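Local coordinates for glutaryl-CoA dehydrogenase (Mycobacterium smegmatis, PDB 3SF6), which is a tetrameric flavoprotein of the acyl-CoA dehydrogenase family that holds dihydroflavine-adenine dinucleotide in pockets shared between neighbouring subunits, at residues His143-Phe148 against Gly185-Val190; Glu278-Tyr283 against Arg354-Ala359. All coordinates share one frame; numbering follows the deposited sequence.

Interactions 1 and 2 lie on opposite sides of the chain's centre, about 37 Å between their own centres and about 28 Å between nearest atoms, and they follow one another along the chain. Interaction 1 belongs to the small sheet of the middle of the chain, interaction 2 to the C-terminal helices. Both touch a dihydroflavine-adenine dinucleotide, but not the same one. Residues 143-148 end at Phe148, whose carbonyl accepts a hydrogen bond from N3 of the flavin ring; residues 354-359 hold the ribose and phosphate part of the other cofactor, which also bonds to Thr151 and Ser157 of a second subunit. One chain thus serves two cofactors, binding different parts of them, so each pocket is completed between subunits.

Interaction 1 (His143-Phe148 against Gly185-Val190); sequences HRIGCF and GSVADV. With FDA (dihydroflavine-adenine dinucleotide), chain B.
Gly146 and Val190 form a parallel bridge, flanked by bonds of Ile145 and Cys147, where strands 146-149 and 190-197 of the three-stranded sheet of the acyl-CoA dehydrogenase middle region begin. The CA atoms of the bridged pair stand 4.9 Å apart. Ile145 O accepts both Val190 N, in the carbonyl plane, and Asp189 N at 2.8 Å, from a more tilted direction. Farther on, Cys147 N donates to Val190 O (3.1 Å), and the same oxygen meets Gly146 CA in a CA-H...O contact. An aspartate suits the position just before the strand because, with CG anti to the carbonyl carbon (chi1 -59°), its carboxylate turns back across: OD2 takes Ile145 N at 2.8 Å through its anti lone pair, nearly straight (166°). Arg144 crosses this group at about a right angle, its CD resting on the carboxylate carbon; Arg144 NE and Asp189 OD1 stay 4.6 Å apart with no N-H pointing at the oxygen, while NH1 donates to His143 O. Small side chains suit the other end, where Cys147 SG lies 3.8 Å from Ala188 CB. Beyond the pairing, Phe148 O accepts the flavin N3 of dihydroflavine-adenine dinucleotide at 3.0 Å.

Interaction 2 (Glu278-Tyr283 against Arg354-Ala359); sequences ETALAY and RTVLGA. With FDA (dihydroflavine-adenine dinucleotide), chain C.
Tyr283 of helix 252-286 meets Leu357 obliquely at the C-terminal end of helix 332-357. With CG anti to the backbone N (chi1 -163°), the ring is carried across to the second helix. Its CB starts the contact, 3.5 Å from Leu357 CD2, and CG meets the same methyl. Farther along, CD2 lies 3.6 Å from Val356 O, and CE2 is close to both that oxygen and Leu357 CA. At the tip, OH shares a 2.6 Å hydrogen bond with a water lying in the ring plane; Leu357 O and cofactor O2A are also within the water's reach, but it has fewer protons than nearby acceptors. Tyrosine fits because its carbons touch the leucine methyl while its hydroxyl reaches this water. One turn earlier, Thr279 CG2 meets Leu357 CD1 at 4.0 Å, and small Ala280 lets Val356 CG1 come near its carbonyl oxygen. Gly358 turns the chain out of the helix with positive phi, which favours glycine, and a CB there would clash with cofactor O3P. Ala359 N then donates to O1P at 3.0 Å, almost straight (173°), and Thr355 O accepts the adenosine ribose O3B. This helix C-terminus forms the ribose and phosphate part of the intersubunit cofactor site of the acyl-CoA dehydrogenase fold.

Interaction 1 (His143-Phe148 against Gly185-Val190)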
loop_
_atom_site.group_PDB
_atom_site.type_symbol
_atom_site.label_atom_id
_atom_site.label_comp_id
_atom_site.label_asym_id
_atom_site.label_seq_id
_atom_site.Cartn_x
_atom_site.Cartn_y
_atom_site.Cartn_z
ATOM N N HIS A 143 -37.232 -5.149 25.597
ATOM C CA HIS A 143 -38.430 -4.338 25.753
ATOM C C HIS A 143 -38.166 -2.879 26.052
ATOM O O HIS A 143 -39.031 -2.064 25.770
ATOM C CB HIS A 143 -39.363 -4.964 26.756
ATOM C CG HIS A 143 -40.032 -6.165 26.201
ATOM N ND1 HIS A 143 -39.445 -7.408 26.224
ATOM C CD2 HIS A 143 -41.173 -6.289 25.475
ATOM C CE1 HIS A 143 -40.240 -8.268 25.615
ATOM N NE2 HIS A 143 -41.292 -7.612 25.149
ATOM N N ARG A 144 -36.957 -2.539 26.535
ATOM C CA ARG A 144 -36.525 -1.150 26.667
ATOM C C ARG A 144 -35.177 -1.026 25.950
ATOM O O ARG A 144 -34.285 -1.875 26.113
ATOM C CB ARG A 144 -36.404 -0.750 28.130
ATOM C CG ARG A 144 -37.727 -0.739 28.891
ATOM C CD ARG A 144 -38.664 0.345 28.423
ATOM N NE ARG A 144 -39.930 0.320 29.159
ATOM C CZ ARG A 144 -41.064 -0.184 28.668
ATOM N NH1 ARG A 144 -41.100 -0.754 27.459
ATOM N NH2 ARG A 144 -42.187 -0.148 29.400
ATOM N N ILE A 145 -35.075 -0.010 25.107
ATOM C CA ILE A 145 -33.894 0.218 24.286
ATOM C C ILE A 145 -33.065 1.349 24.893
ATOM O O ILE A 145 -33.614 2.377 25.319
ATOM C CB ILE A 145 -34.261 0.525 22.838
ATOM C CG1 ILE A 145 -34.908 -0.689 22.191
ATOM C CG2 ILE A 145 -33.013 0.996 22.061
ATOM C CD1 ILE A 145 -35.412 -0.427 20.743
ATOM N N GLY A 146 -31.760 1.140 24.960
ATOM C CA GLY A 146 -30.829 2.165 25.411
ATOM C C GLY A 146 -30.003 2.804 24.303
ATOM O O GLY A 146 -29.865 2.277 23.188
ATOM N N CYS A 147 -29.415 3.941 24.639
ATOM C CA CYS A 147 -28.403 4.581 23.804
ATOM C C CYS A 147 -27.364 5.196 24.723
ATOM O O CYS A 147 -27.569 5.260 25.950
ATOM C CB CYS A 147 -29.015 5.621 22.862
ATOM S SG CYS A 147 -29.728 7.078 23.660
ATOM N N PHE A 148 -26.252 5.608 24.132
ATOM C CA PHE A 148 -25.042 6.004 24.864
ATOM C C PHE A 148 -24.632 7.346 24.279
ATOM O O PHE A 148 -24.153 7.404 23.146
ATOM C CB PHE A 148 -23.969 4.926 24.654
ATOM C CG PHE A 148 -22.674 5.127 25.407
ATOM C CD1 PHE A 148 -22.494 4.548 26.662
ATOM C CD2 PHE A 148 -21.598 5.768 24.814
ATOM C CE1 PHE A 148 -21.278 4.643 27.329
ATOM C CE2 PHE A 148 -20.357 5.861 25.487
ATOM C CZ PHE A 148 -20.216 5.298 26.729
ATOM N N GLY A 185 -30.749 6.428 19.163
ATOM C CA GLY A 185 -31.272 7.538 19.957
ATOM C C GLY A 185 -32.765 7.789 19.822
ATOM O O GLY A 185 -33.443 7.981 20.833
ATOM N N SER A 186 -33.288 7.750 18.597
ATOM C CA SER A 186 -34.704 8.068 18.326
ATOM C C SER A 186 -35.694 6.995 18.749
ATOM O O SER A 186 -36.899 7.281 18.843
ATOM C CB SER A 186 -34.926 8.325 16.842
ATOM O OG SER A 186 -34.191 9.454 16.448
ATOM N N VAL A 187 -35.191 5.780 18.991
ATOM C CA VAL A 187 -36.031 4.678 19.436
ATOM C C VAL A 187 -35.722 4.285 20.903
ATOM O O VAL A 187 -36.314 3.317 21.404
ATOM C CB VAL A 187 -35.938 3.433 18.549
ATOM C CG1 VAL A 187 -36.459 3.735 17.099
ATOM C CG2 VAL A 187 -34.543 2.870 18.487
ATOM N N ALA A 188 -34.868 5.053 21.587
ATOM C CA ALA A 188 -34.423 4.690 22.932
ATOM C C ALA A 188 -35.448 5.093 23.977
ATOM O O ALA A 188 -36.024 6.198 23.910
ATOM C CB ALA A 188 -33.086 5.350 23.263
ATOM N N ASP A 189 -35.654 4.203 24.946
ATOM C CA ASP A 189 -36.376 4.521 26.199
ATOM C C ASP A 189 -35.522 5.211 27.278
ATOM O O ASP A 189 -36.026 5.943 28.142
ATOM C CB ASP A 189 -36.927 3.210 26.761
ATOM C CG ASP A 189 -37.861 2.530 25.786
ATOM O OD1 ASP A 189 -38.998 3.037 25.608
ATOM O OD2 ASP A 189 -37.458 1.513 25.136
ATOM N N VAL A 190 -34.231 4.928 27.237
ATOM C CA VAL A 190 -33.257 5.424 28.188
ATOM C C VAL A 190 -31.965 5.792 27.489
ATOM O O VAL A 190 -31.517 5.103 26.559
ATOM C CB VAL A 190 -33.036 4.412 29.339
ATOM C CG1 VAL A 190 -32.357 3.137 28.864
ATOM C CG2 VAL A 190 -32.265 5.039 30.494
HETATM P PA FDA B . -13.299 14.225 14.802
HETATM O O1A FDA B . -12.848 13.883 16.157
HETATM O O2A FDA B . -13.724 15.593 14.460
HETATM O O5B FDA B . -12.048 13.796 13.883
HETATM C C5B FDA B . -12.015 14.184 12.493
HETATM C C4B FDA B . -10.792 13.568 11.822
HETATM O O4B FDA B . -9.629 14.158 12.458
HETATM C C3B FDA B . -10.660 12.072 12.010
HETATM O O3B FDA B . -10.014 11.498 10.851
HETATM C C2B FDA B . -9.752 11.979 13.229
HETATM O O2B FDA B . -9.121 10.688 13.322
HETATM C C1B FDA B . -8.787 13.154 13.027
HETATM N N9A FDA B . -8.220 13.615 14.302
HETATM C C8A FDA B . -8.916 14.118 15.367
HETATM N N7A FDA B . -8.070 14.384 16.373
HETATM C C5A FDA B . -6.817 14.028 15.941
HETATM C C6A FDA B . -5.550 14.041 16.511
HETATM N N6A FDA B . -5.332 14.493 17.770
HETATM N N1A FDA B . -4.512 13.609 15.756
HETATM C C2A FDA B . -4.693 13.137 14.521
HETATM N N3A FDA B . -5.879 13.098 13.946
HETATM C C4A FDA B . -6.951 13.532 14.645
HETATM N N1 FDA B . -20.979 8.332 19.395
HETATM C C2 FDA B . -21.662 8.114 20.553
HETATM O O2 FDA B . -21.372 8.788 21.571
HETATM N N3 FDA B . -22.617 7.161 20.596
HETATM C C4 FDA B . -22.987 6.428 19.537
HETATM O O4 FDA B . -23.928 5.591 19.595
HETATM C C4X FDA B . -22.274 6.624 18.334
HETATM N N5 FDA B . -22.622 5.965 17.207
HETATM C C5X FDA B . -22.183 6.417 15.978
HETATM C C6 FDA B . -22.772 5.977 14.799
HETATM C C7 FDA B . -22.333 6.388 13.555
HETATM C C7M FDA B . -23.070 5.946 12.286
HETATM C C8 FDA B . -21.243 7.247 13.499
HETATM C C8M FDA B . -20.754 7.688 12.114
HETATM C C9 FDA B . -20.642 7.707 14.650
HETATM C C9A FDA B . -21.111 7.291 15.913
HETATM N N10 FDA B . -20.570 7.803 17.097
HETATM C C10 FDA B . -21.288 7.604 18.296
HETATM C "C1'" FDA B . -19.688 8.977 17.052
HETATM C "C2'" FDA B . -18.244 8.501 16.841
HETATM O "O2'" FDA B . -17.695 7.973 18.068
HETATM C "C3'" FDA B . -17.411 9.686 16.377
HETATM O "O3'" FDA B . -17.758 9.936 15.015
HETATM C "C4'" FDA B . -15.905 9.425 16.451
HETATM O "O4'" FDA B . -15.458 9.419 17.822
HETATM C "C5'" FDA B . -15.091 10.450 15.659
HETATM O "O5'" FDA B . -15.430 11.766 16.109
HETATM P P FDA B . -15.791 12.867 15.014
HETATM O O1P FDA B . -16.669 12.267 13.999
HETATM O O2P FDA B . -16.253 14.077 15.730
HETATM O O3P FDA B . -14.399 13.178 14.266
#

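Interaction 2 (Glu278-Tyr283 against Arg354-Ala359)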
loop_
_atom_site.group_PDB
_atom_site.type_symbol
_atom_site.label_atom_id
_atom_site.label_comp_id
_atom_site.label_asym_id
_atom_site.label_seq_id
_atom_site.Cartn_x
_atom_site.Cartn_y
_atom_site.Cartn_z
ATOM N N GLU A 278 -16.216 -14.571 1.169
ATOM C CA GLU A 278 -16.975 -15.728 0.709
ATOM C C GLU A 278 -17.711 -15.435 -0.610
ATOM O O GLU A 278 -17.772 -16.289 -1.496
ATOM C CB GLU A 278 -18.000 -16.154 1.763
ATOM C CG GLU A 278 -17.355 -16.792 2.974
ATOM C CD GLU A 278 -18.357 -17.191 4.077
ATOM O OE1 GLU A 278 -19.589 -16.891 3.967
ATOM O OE2 GLU A 278 -17.868 -17.839 5.033
ATOM N N THR A 279 -18.230 -14.230 -0.718
ATOM C CA THR A 279 -18.922 -13.783 -1.910
ATOM C C THR A 279 -17.944 -13.781 -3.102
ATOM O O THR A 279 -18.264 -14.320 -4.181
ATOM C CB THR A 279 -19.580 -12.400 -1.690
ATOM O OG1 THR A 279 -20.623 -12.505 -0.698
ATOM C CG2 THR A 279 -20.175 -11.901 -3.019
ATOM N N ALA A 280 -16.778 -13.192 -2.911
ATOM C CA ALA A 280 -15.754 -13.114 -3.961
ATOM C C ALA A 280 -15.237 -14.489 -4.346
ATOM O O ALA A 280 -15.009 -14.745 -5.536
ATOM C CB ALA A 280 -14.582 -12.204 -3.535
ATOM N N LEU A 281 -15.051 -15.376 -3.368
ATOM C CA LEU A 281 -14.573 -16.737 -3.632
ATOM C C LEU A 281 -15.570 -17.523 -4.478
ATOM O O LEU A 281 -15.208 -18.157 -5.491
ATOM C CB LEU A 281 -14.249 -17.507 -2.358
ATOM C CG LEU A 281 -12.964 -17.090 -1.646
ATOM C CD1 LEU A 281 -12.962 -17.575 -0.188
ATOM C CD2 LEU A 281 -11.754 -17.619 -2.426
ATOM N N ALA A 282 -16.844 -17.445 -4.105
ATOM C CA ALA A 282 -17.889 -18.142 -4.855
ATOM C C ALA A 282 -18.007 -17.615 -6.271
ATOM O O ALA A 282 -18.103 -18.385 -7.239
ATOM C CB ALA A 282 -19.235 -18.037 -4.105
ATOM N N TYR A 283 -17.945 -16.291 -6.408
ATOM C CA TYR A 283 -18.067 -15.649 -7.707
ATOM C C TYR A 283 -16.867 -16.003 -8.577
ATOM O O TYR A 283 -16.990 -16.254 -9.779
ATOM C CB TYR A 283 -18.138 -14.129 -7.561
ATOM C CG TYR A 283 -18.672 -13.452 -8.821
ATOM C CD1 TYR A 283 -20.017 -13.524 -9.144
ATOM C CD2 TYR A 283 -17.832 -12.724 -9.667
ATOM C CE1 TYR A 283 -20.510 -12.909 -10.294
ATOM C CE2 TYR A 283 -18.304 -12.109 -10.781
ATOM C CZ TYR A 283 -19.642 -12.197 -11.105
ATOM O OH TYR A 283 -20.126 -11.576 -12.263
ATOM N N ARG A 354 -15.391 -6.280 -4.039
ATOM C CA ARG A 354 -16.306 -5.636 -4.989
ATOM C C ARG A 354 -15.679 -5.644 -6.408
ATOM O O ARG A 354 -16.359 -5.893 -7.423
ATOM C CB ARG A 354 -16.609 -4.220 -4.540
ATOM C CG ARG A 354 -17.937 -3.640 -5.035
ATOM C CD ARG A 354 -18.038 -3.410 -6.514
ATOM N NE ARG A 354 -16.983 -2.535 -6.994
ATOM C CZ ARG A 354 -16.587 -2.404 -8.257
ATOM N NH1 ARG A 354 -15.597 -1.551 -8.521
ATOM N NH2 ARG A 354 -17.125 -3.113 -9.250
ATOM N N THR A 355 -14.374 -5.432 -6.496
ATOM C CA THR A 355 -13.720 -5.396 -7.813
ATOM C C THR A 355 -13.794 -6.740 -8.547
ATOM O O THR A 355 -13.875 -6.784 -9.775
ATOM C CB THR A 355 -12.265 -4.895 -7.753
ATOM O OG1 THR A 355 -11.417 -5.888 -7.141
ATOM C CG2 THR A 355 -12.135 -3.572 -7.003
ATOM N N VAL A 356 -13.785 -7.829 -7.784
ATOM C CA VAL A 356 -13.836 -9.178 -8.319
ATOM C C VAL A 356 -15.212 -9.424 -8.954
ATOM O O VAL A 356 -15.316 -10.164 -9.931
ATOM C CB VAL A 356 -13.530 -10.215 -7.217
ATOM C CG1 VAL A 356 -13.723 -11.688 -7.716
ATOM C CG2 VAL A 356 -12.080 -10.063 -6.681
ATOM N N LEU A 357 -16.251 -8.790 -8.402
ATOM C CA LEU A 357 -17.619 -8.960 -8.932
ATOM C C LEU A 357 -17.912 -8.160 -10.177
ATOM O O LEU A 357 -18.956 -8.369 -10.815
ATOM C CB LEU A 357 -18.667 -8.615 -7.875
ATOM C CG LEU A 357 -18.520 -9.257 -6.516
ATOM C CD1 LEU A 357 -19.686 -8.851 -5.570
ATOM C CD2 LEU A 357 -18.301 -10.738 -6.547
ATOM N N GLY A 358 -17.003 -7.265 -10.567
ATOM C CA GLY A 358 -17.256 -6.417 -11.736
ATOM C C GLY A 358 -18.552 -5.637 -11.535
ATOM O O GLY A 358 -18.863 -5.192 -10.434
ATOM N N ALA A 359 -19.279 -5.405 -12.611
ATOM C CA ALA A 359 -20.466 -4.567 -12.560
ATOM C C ALA A 359 -21.488 -5.169 -11.617
ATOM O O ALA A 359 -22.204 -4.426 -10.952
ATOM C CB ALA A 359 -21.109 -4.385 -13.949
HETATM P PA FDA C . -16.017 -9.440 -15.894
HETATM O O1A FDA C . -15.384 -9.275 -17.209
HETATM O O2A FDA C . -16.878 -10.598 -15.601
HETATM O O5B FDA C . -14.765 -9.419 -14.882
HETATM C C5B FDA C . -14.958 -9.782 -13.498
HETATM C C4B FDA C . -13.655 -9.578 -12.733
HETATM O O4B FDA C . -12.696 -10.514 -13.289
HETATM C C3B FDA C . -13.041 -8.203 -12.893
HETATM O O3B FDA C . -12.332 -7.851 -11.683
HETATM C C2B FDA C . -12.064 -8.418 -14.042
HETATM O O2B FDA C . -11.052 -7.395 -14.073
HETATM C C1B FDA C . -11.540 -9.837 -13.784
HETATM N N9A FDA C . -11.058 -10.469 -15.020
HETATM C C8A FDA C . -11.798 -10.737 -16.138
HETATM N N7A FDA C . -11.010 -11.270 -17.083
HETATM C C5A FDA C . -9.744 -11.325 -16.558
HETATM C C6A FDA C . -8.509 -11.747 -17.035
HETATM N N6A FDA C . -8.355 -12.260 -18.280
HETATM N N1A FDA C . -7.445 -11.658 -16.201
HETATM C C2A FDA C . -7.556 -11.139 -14.977
HETATM N N3A FDA C . -8.707 -10.718 -14.489
HETATM C C4A FDA C . -9.807 -10.797 -15.269
HETATM N N1 FDA C . -21.074 -1.468 -20.962
HETATM C C2 FDA C . -21.567 -1.058 -22.164
HETATM O O2 FDA C . -21.433 -1.801 -23.166
HETATM N N3 FDA C . -22.164 0.149 -22.265
HETATM C C4 FDA C . -22.357 0.973 -21.227
HETATM O O4 FDA C . -22.977 2.065 -21.343
HETATM C C4X FDA C . -21.833 0.575 -19.978
HETATM N N5 FDA C . -22.034 1.325 -18.871
HETATM C C5X FDA C . -21.852 0.771 -17.619
HETATM C C6 FDA C . -22.354 1.389 -16.481
HETATM C C7 FDA C . -22.161 0.875 -15.213
HETATM C C7M FDA C . -22.809 1.543 -13.996
HETATM C C8 FDA C . -21.406 -0.285 -15.088
HETATM C C8M FDA C . -21.185 -0.842 -13.677
HETATM C C9 FDA C . -20.901 -0.926 -16.198
HETATM C C9A FDA C . -21.121 -0.398 -17.487
HETATM N N10 FDA C . -20.686 -1.069 -18.634
HETATM C C10 FDA C . -21.214 -0.666 -19.880
HETATM C "C1'" FDA C . -20.228 -2.462 -18.540
HETATM C "C2'" FDA C . -18.727 -2.467 -18.219
HETATM O "O2'" FDA C . -17.951 -2.154 -19.396
HETATM C "C3'" FDA C . -18.350 -3.849 -17.709
HETATM O "O3'" FDA C . -18.856 -3.960 -16.380
HETATM C "C4'" FDA C . -16.838 -4.081 -17.671
HETATM O "O4'" FDA C . -16.314 -4.233 -19.006
HETATM C "C5'" FDA C . -16.451 -5.301 -16.834
HETATM O "O5'" FDA C . -17.157 -6.447 -17.324
HETATM P P FDA C . -17.927 -7.364 -16.271
HETATM O O1P FDA C . -18.640 -6.504 -15.315
HETATM O O2P FDA C . -18.696 -8.373 -17.032
HETATM O O3P FDA C . -16.764 -8.092 -15.427
HETATM O O HOH W 1 -18.520 -9.910 -13.447
#